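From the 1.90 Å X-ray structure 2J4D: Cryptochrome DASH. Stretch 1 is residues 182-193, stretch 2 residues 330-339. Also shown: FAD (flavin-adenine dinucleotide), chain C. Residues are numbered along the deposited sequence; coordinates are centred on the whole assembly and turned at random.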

# COMPACT_ATOMS: atom_id res chain seq x y z
N ASP A 182 10.95 11.67 15.56
CA ASP A 182 10.82 11.25 16.96
C ASP A 182 11.59 9.98 17.31
O ASP A 182 11.62 9.59 18.48
CB ASP A 182 9.34 11.00 17.32
CG ASP A 182 8.47 12.23 17.16
OD1 ASP A 182 8.98 13.36 17.25
OD2 ASP A 182 7.25 12.06 16.97
N LEU A 183 12.17 9.33 16.31
CA LEU A 183 12.92 8.09 16.53
C LEU A 183 14.12 8.24 17.45
O LEU A 183 14.70 9.32 17.55
CB LEU A 183 13.40 7.52 15.19
CG LEU A 183 12.32 7.06 14.22
CD1 LEU A 183 12.98 6.59 12.93
CD2 LEU A 183 11.51 5.93 14.84
N PRO A 184 14.50 7.16 18.15
CA PRO A 184 15.64 7.20 19.07
C PRO A 184 16.97 7.00 18.34
O PRO A 184 17.97 6.66 18.95
CB PRO A 184 15.34 6.07 20.04
CG PRO A 184 14.64 5.06 19.17
CD PRO A 184 13.72 5.92 18.33
N PHE A 185 16.95 7.20 17.02
CA PHE A 185 18.15 7.07 16.20
C PHE A 185 17.91 7.64 14.81
O PHE A 185 16.76 7.72 14.37
CB PHE A 185 18.60 5.59 16.09
CG PHE A 185 17.46 4.59 16.15
CD1 PHE A 185 16.41 4.64 15.23
CD2 PHE A 185 17.44 3.61 17.14
CE1 PHE A 185 15.35 3.73 15.31
CE2 PHE A 185 16.38 2.69 17.23
CZ PHE A 185 15.33 2.75 16.31
N ASP A 186 18.97 8.08 14.13
CA ASP A 186 18.79 8.58 12.77
C ASP A 186 18.61 7.29 11.98
O ASP A 186 19.14 6.26 12.38
CB ASP A 186 20.04 9.31 12.27
CG ASP A 186 19.87 9.84 10.85
OD1 ASP A 186 19.20 10.88 10.68
OD2 ASP A 186 20.38 9.21 9.90
N VAL A 187 17.88 7.34 10.86
CA VAL A 187 17.64 6.13 10.07
C VAL A 187 18.90 5.46 9.54
O VAL A 187 18.89 4.26 9.25
CB VAL A 187 16.68 6.40 8.89
CG1 VAL A 187 15.30 6.77 9.43
CG2 VAL A 187 17.22 7.51 8.00
N PHE A 188 19.98 6.22 9.41
CA PHE A 188 21.24 5.66 8.95
C PHE A 188 21.69 4.59 9.95
O PHE A 188 22.39 3.65 9.60
CB PHE A 188 22.31 6.75 8.85
CG PHE A 188 22.49 7.31 7.47
CD1 PHE A 188 21.45 7.25 6.54
CD2 PHE A 188 23.69 7.90 7.09
CE1 PHE A 188 21.60 7.77 5.26
CE2 PHE A 188 23.86 8.43 5.81
CZ PHE A 188 22.81 8.36 4.89
N ASP A 189 21.26 4.76 11.19
CA ASP A 189 21.62 3.80 12.23
C ASP A 189 20.42 2.97 12.67
O ASP A 189 20.33 2.56 13.83
CB ASP A 189 22.24 4.52 13.42
CG ASP A 189 23.72 4.81 13.20
OD1 ASP A 189 24.54 3.88 13.39
OD2 ASP A 189 24.04 5.95 12.83
N LEU A 190 19.50 2.73 11.75
CA LEU A 190 18.32 1.93 12.07
C LEU A 190 18.82 0.51 12.37
O LEU A 190 19.70 0.01 11.67
CB LEU A 190 17.38 1.88 10.87
CG LEU A 190 15.96 1.36 11.12
CD1 LEU A 190 15.16 2.46 11.78
CD2 LEU A 190 15.31 0.94 9.80
N PRO A 191 18.28 -0.14 13.41
CA PRO A 191 18.72 -1.50 13.73
C PRO A 191 18.41 -2.44 12.57
O PRO A 191 17.36 -2.32 11.94
CB PRO A 191 17.91 -1.84 14.98
CG PRO A 191 17.76 -0.50 15.65
CD PRO A 191 17.43 0.41 14.48
N ASP A 192 19.31 -3.38 12.27
CA ASP A 192 19.07 -4.32 11.19
C ASP A 192 18.19 -5.49 11.63
O ASP A 192 17.86 -6.37 10.83
CB ASP A 192 20.39 -4.86 10.61
CG ASP A 192 21.06 -3.87 9.67
OD1 ASP A 192 20.33 -3.05 9.06
OD2 ASP A 192 22.30 -3.91 9.52
N VAL A 193 17.81 -5.49 12.90
CA VAL A 193 16.94 -6.52 13.45
C VAL A 193 15.63 -5.86 13.87
O VAL A 193 15.62 -4.96 14.70
CB VAL A 193 17.58 -7.20 14.67
CG1 VAL A 193 16.61 -8.19 15.30
CG2 VAL A 193 18.86 -7.91 14.23
N ASP A 330 6.27 0.50 9.28
CA ASP A 330 7.16 1.62 9.61
C ASP A 330 8.61 1.19 9.39
O ASP A 330 9.41 1.92 8.78
CB ASP A 330 7.01 2.00 11.09
CG ASP A 330 5.91 3.01 11.34
OD1 ASP A 330 5.03 3.20 10.47
OD2 ASP A 330 5.94 3.61 12.43
N TYR A 331 8.95 0.02 9.91
CA TYR A 331 10.31 -0.50 9.80
C TYR A 331 10.81 -0.58 8.37
O TYR A 331 11.91 -0.12 8.07
CB TYR A 331 10.41 -1.88 10.46
CG TYR A 331 11.81 -2.44 10.50
CD1 TYR A 331 12.83 -1.77 11.18
CD2 TYR A 331 12.12 -3.64 9.86
CE1 TYR A 331 14.13 -2.28 11.21
CE2 TYR A 331 13.41 -4.16 9.88
CZ TYR A 331 14.41 -3.48 10.56
OH TYR A 331 15.69 -3.99 10.59
N PHE A 332 10.02 -1.17 7.48
CA PHE A 332 10.48 -1.26 6.09
C PHE A 332 10.57 0.11 5.43
O PHE A 332 11.41 0.33 4.56
CB PHE A 332 9.59 -2.20 5.28
CG PHE A 332 9.90 -3.66 5.51
CD1 PHE A 332 11.18 -4.16 5.29
CD2 PHE A 332 8.91 -4.53 5.97
CE1 PHE A 332 11.48 -5.50 5.50
CE2 PHE A 332 9.20 -5.88 6.19
CZ PHE A 332 10.48 -6.37 5.96
N ARG A 333 9.71 1.03 5.84
CA ARG A 333 9.74 2.38 5.27
C ARG A 333 11.07 3.05 5.67
O ARG A 333 11.75 3.64 4.83
CB ARG A 333 8.54 3.19 5.78
CG ARG A 333 8.62 4.69 5.54
CD ARG A 333 8.53 5.06 4.08
NE ARG A 333 7.22 4.75 3.51
CZ ARG A 333 6.82 5.15 2.31
NH1 ARG A 333 7.62 5.88 1.55
NH2 ARG A 333 5.62 4.81 1.87
N PHE A 334 11.44 2.96 6.95
CA PHE A 334 12.70 3.57 7.38
C PHE A 334 13.89 2.81 6.79
O PHE A 334 14.89 3.40 6.41
CB PHE A 334 12.82 3.61 8.91
CG PHE A 334 11.78 4.48 9.58
CD1 PHE A 334 11.58 5.79 9.17
CD2 PHE A 334 11.01 3.98 10.63
CE1 PHE A 334 10.61 6.59 9.79
CE2 PHE A 334 10.04 4.78 11.26
CZ PHE A 334 9.85 6.09 10.84
N LEU A 335 13.75 1.49 6.69
CA LEU A 335 14.81 0.66 6.15
C LEU A 335 15.10 1.02 4.69
O LEU A 335 16.25 0.93 4.24
CB LEU A 335 14.42 -0.82 6.27
CG LEU A 335 15.48 -1.92 6.32
CD1 LEU A 335 16.56 -1.60 7.34
CD2 LEU A 335 14.79 -3.23 6.69
N SER A 336 14.08 1.45 3.95
CA SER A 336 14.29 1.82 2.56
C SER A 336 15.29 2.95 2.48
O SER A 336 16.10 3.02 1.55
CB SER A 336 12.97 2.23 1.88
OG SER A 336 12.49 3.48 2.34
N ILE A 337 15.25 3.85 3.46
CA ILE A 337 16.18 4.97 3.48
C ILE A 337 17.59 4.48 3.77
O ILE A 337 18.54 4.85 3.07
CB ILE A 337 15.78 6.00 4.54
CG1 ILE A 337 14.36 6.50 4.27
CG2 ILE A 337 16.75 7.18 4.50
CD1 ILE A 337 13.81 7.43 5.33
N LYS A 338 17.74 3.65 4.78
CA LYS A 338 19.06 3.14 5.12
C LYS A 338 19.67 2.31 4.00
O LYS A 338 20.87 2.39 3.73
CB LYS A 338 19.00 2.30 6.40
CG LYS A 338 20.37 1.81 6.89
CD LYS A 338 20.24 0.91 8.13
CE LYS A 338 21.60 0.47 8.63
NZ LYS A 338 21.51 -0.51 9.75
N CYS A 339 18.85 1.52 3.32
CA CYS A 339 19.35 0.65 2.25
C CYS A 339 19.55 1.30 0.89
O CYS A 339 20.39 0.85 0.11
CB CYS A 339 18.42 -0.55 2.06
SG CYS A 339 18.29 -1.66 3.48
PA FAD C . -2.71 -7.31 8.46
O1A FAD C . -4.10 -6.92 8.76
O2A FAD C . -2.17 -8.59 8.98
O5B FAD C . -1.70 -6.15 8.92
C5B FAD C . -2.17 -4.80 9.13
C4B FAD C . -1.23 -3.85 8.39
O4B FAD C . 0.09 -4.03 8.90
C3B FAD C . -1.13 -4.07 6.89
O3B FAD C . -2.21 -3.50 6.17
C2B FAD C . 0.21 -3.47 6.60
O2B FAD C . 0.20 -2.08 6.33
C1B FAD C . 1.04 -3.85 7.84
N9A FAD C . 1.84 -5.09 7.71
C8A FAD C . 1.51 -6.36 8.13
N7A FAD C . 2.45 -7.25 7.87
C5A FAD C . 3.45 -6.53 7.25
C6A FAD C . 4.71 -6.91 6.72
N6A FAD C . 5.20 -8.14 6.76
N1A FAD C . 5.48 -5.92 6.14
C2A FAD C . 5.01 -4.63 6.08
N3A FAD C . 3.82 -4.20 6.56
C4A FAD C . 3.07 -5.19 7.12
N1 FAD C . 2.62 -5.13 2.23
C2 FAD C . 2.32 -3.93 1.61
O2 FAD C . 1.70 -3.06 2.19
N3 FAD C . 2.75 -3.74 0.29
C4 FAD C . 3.46 -4.69 -0.44
O4 FAD C . 3.81 -4.47 -1.62
C4X FAD C . 3.76 -5.92 0.20
N5 FAD C . 4.47 -6.94 -0.46
C5X FAD C . 4.86 -8.09 0.22
C6 FAD C . 5.67 -9.05 -0.41
C7 FAD C . 6.08 -10.23 0.25
C7M FAD C . 6.96 -11.22 -0.48
C8 FAD C . 5.65 -10.45 1.61
C8M FAD C . 6.04 -11.69 2.39
C9 FAD C . 4.83 -9.49 2.25
C9A FAD C . 4.42 -8.30 1.58
N10 FAD C . 3.60 -7.32 2.20
C10 FAD C . 3.32 -6.10 1.54
C1' FAD C . 3.34 -7.38 3.67
C2' FAD C . 2.06 -8.11 4.13
O2' FAD C . 1.99 -9.39 3.53
C3' FAD C . 0.83 -7.29 3.74
O3' FAD C . 0.91 -5.95 4.28
C4' FAD C . -0.51 -7.86 4.23
O4' FAD C . -0.73 -9.15 3.67
C5' FAD C . -1.63 -6.92 3.83
O5' FAD C . -2.88 -7.42 4.30
P FAD C . -3.60 -6.99 5.64
O1P FAD C . -3.83 -5.54 5.51
O2P FAD C . -4.83 -7.81 5.81
O3P FAD C . -2.66 -7.41 6.85

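Three residues cover the most surface in this contact: K338 and F334 from the helix of residues 330-339, and L190 from the irregular segment that runs across it. The segment has little regular structure, and the helix meets two of its backbone carbonyls, those of L190 and P191, with hydrogen bonds, and its side chains with apolar packing.

K338 has the largest covered area, and shows how a lysine can fasten a loop to a helix. Its CA-to-CB bond points sideways, yet all four chi angles are t, and the fully extended chain carries its ammonium group along the segment. There NZ donates to the backbone O of L190 at 2.7 Å and to OD1 of D192 at 2.9 Å, the second bond being part of a salt bridge. D192 starts out pointing away; with chi1 at m, its carboxylate comes back within reach. The methylenes are used as well: CB of K338 lies 3.5 Å from O of V187, and CE lies 3.4 Å from O of F188. One residue thus lays methylenes along the segment's backbone and brings a charge at its tip.

L190 is the buried plug beneath this polar clasp. It points toward the helix, and its CD2 fits among Y331, F334 and L335, at 3.7 Å from CE1 of Y331, 3.8 Å from CB of F334 and 3.8 Å from CD1 of L335. The same methyl sits 3.5 Å from the backbone N of L335, and that N already donates to O of Y331 within the helix, so the methyl leaves no donor there without a partner. A branched aliphatic end suits such a pocket, touching several neighbours at once.

F334, also buried and pointing toward the segment, offers its ring to two aliphatic residues. CD1 of L183 stands over one face, 3.7 Å from the ring centroid and nearly on the normal, a CH-pi contact; CG1 of V187 lies 3.9 Å from CD1 of F334. V187 also reaches I337, three residues on, with its other methyl, CG2, 3.5 Å from CG2 of I337. Two beta-branched side chains meet here, methyl to methyl.

Y331 closes the contact at its other end. Its ring helps wall in L190, while OH donates to the backbone O of P191 at 2.7 Å, with that oxygen near the ring plane. Proline keeps its carbonyl as an acceptor although it has no amide hydrogen to give. The rule is economical: pack apolar groups inside, and let the tips of a lysine and a tyrosine take up two of the loop's carbonyls.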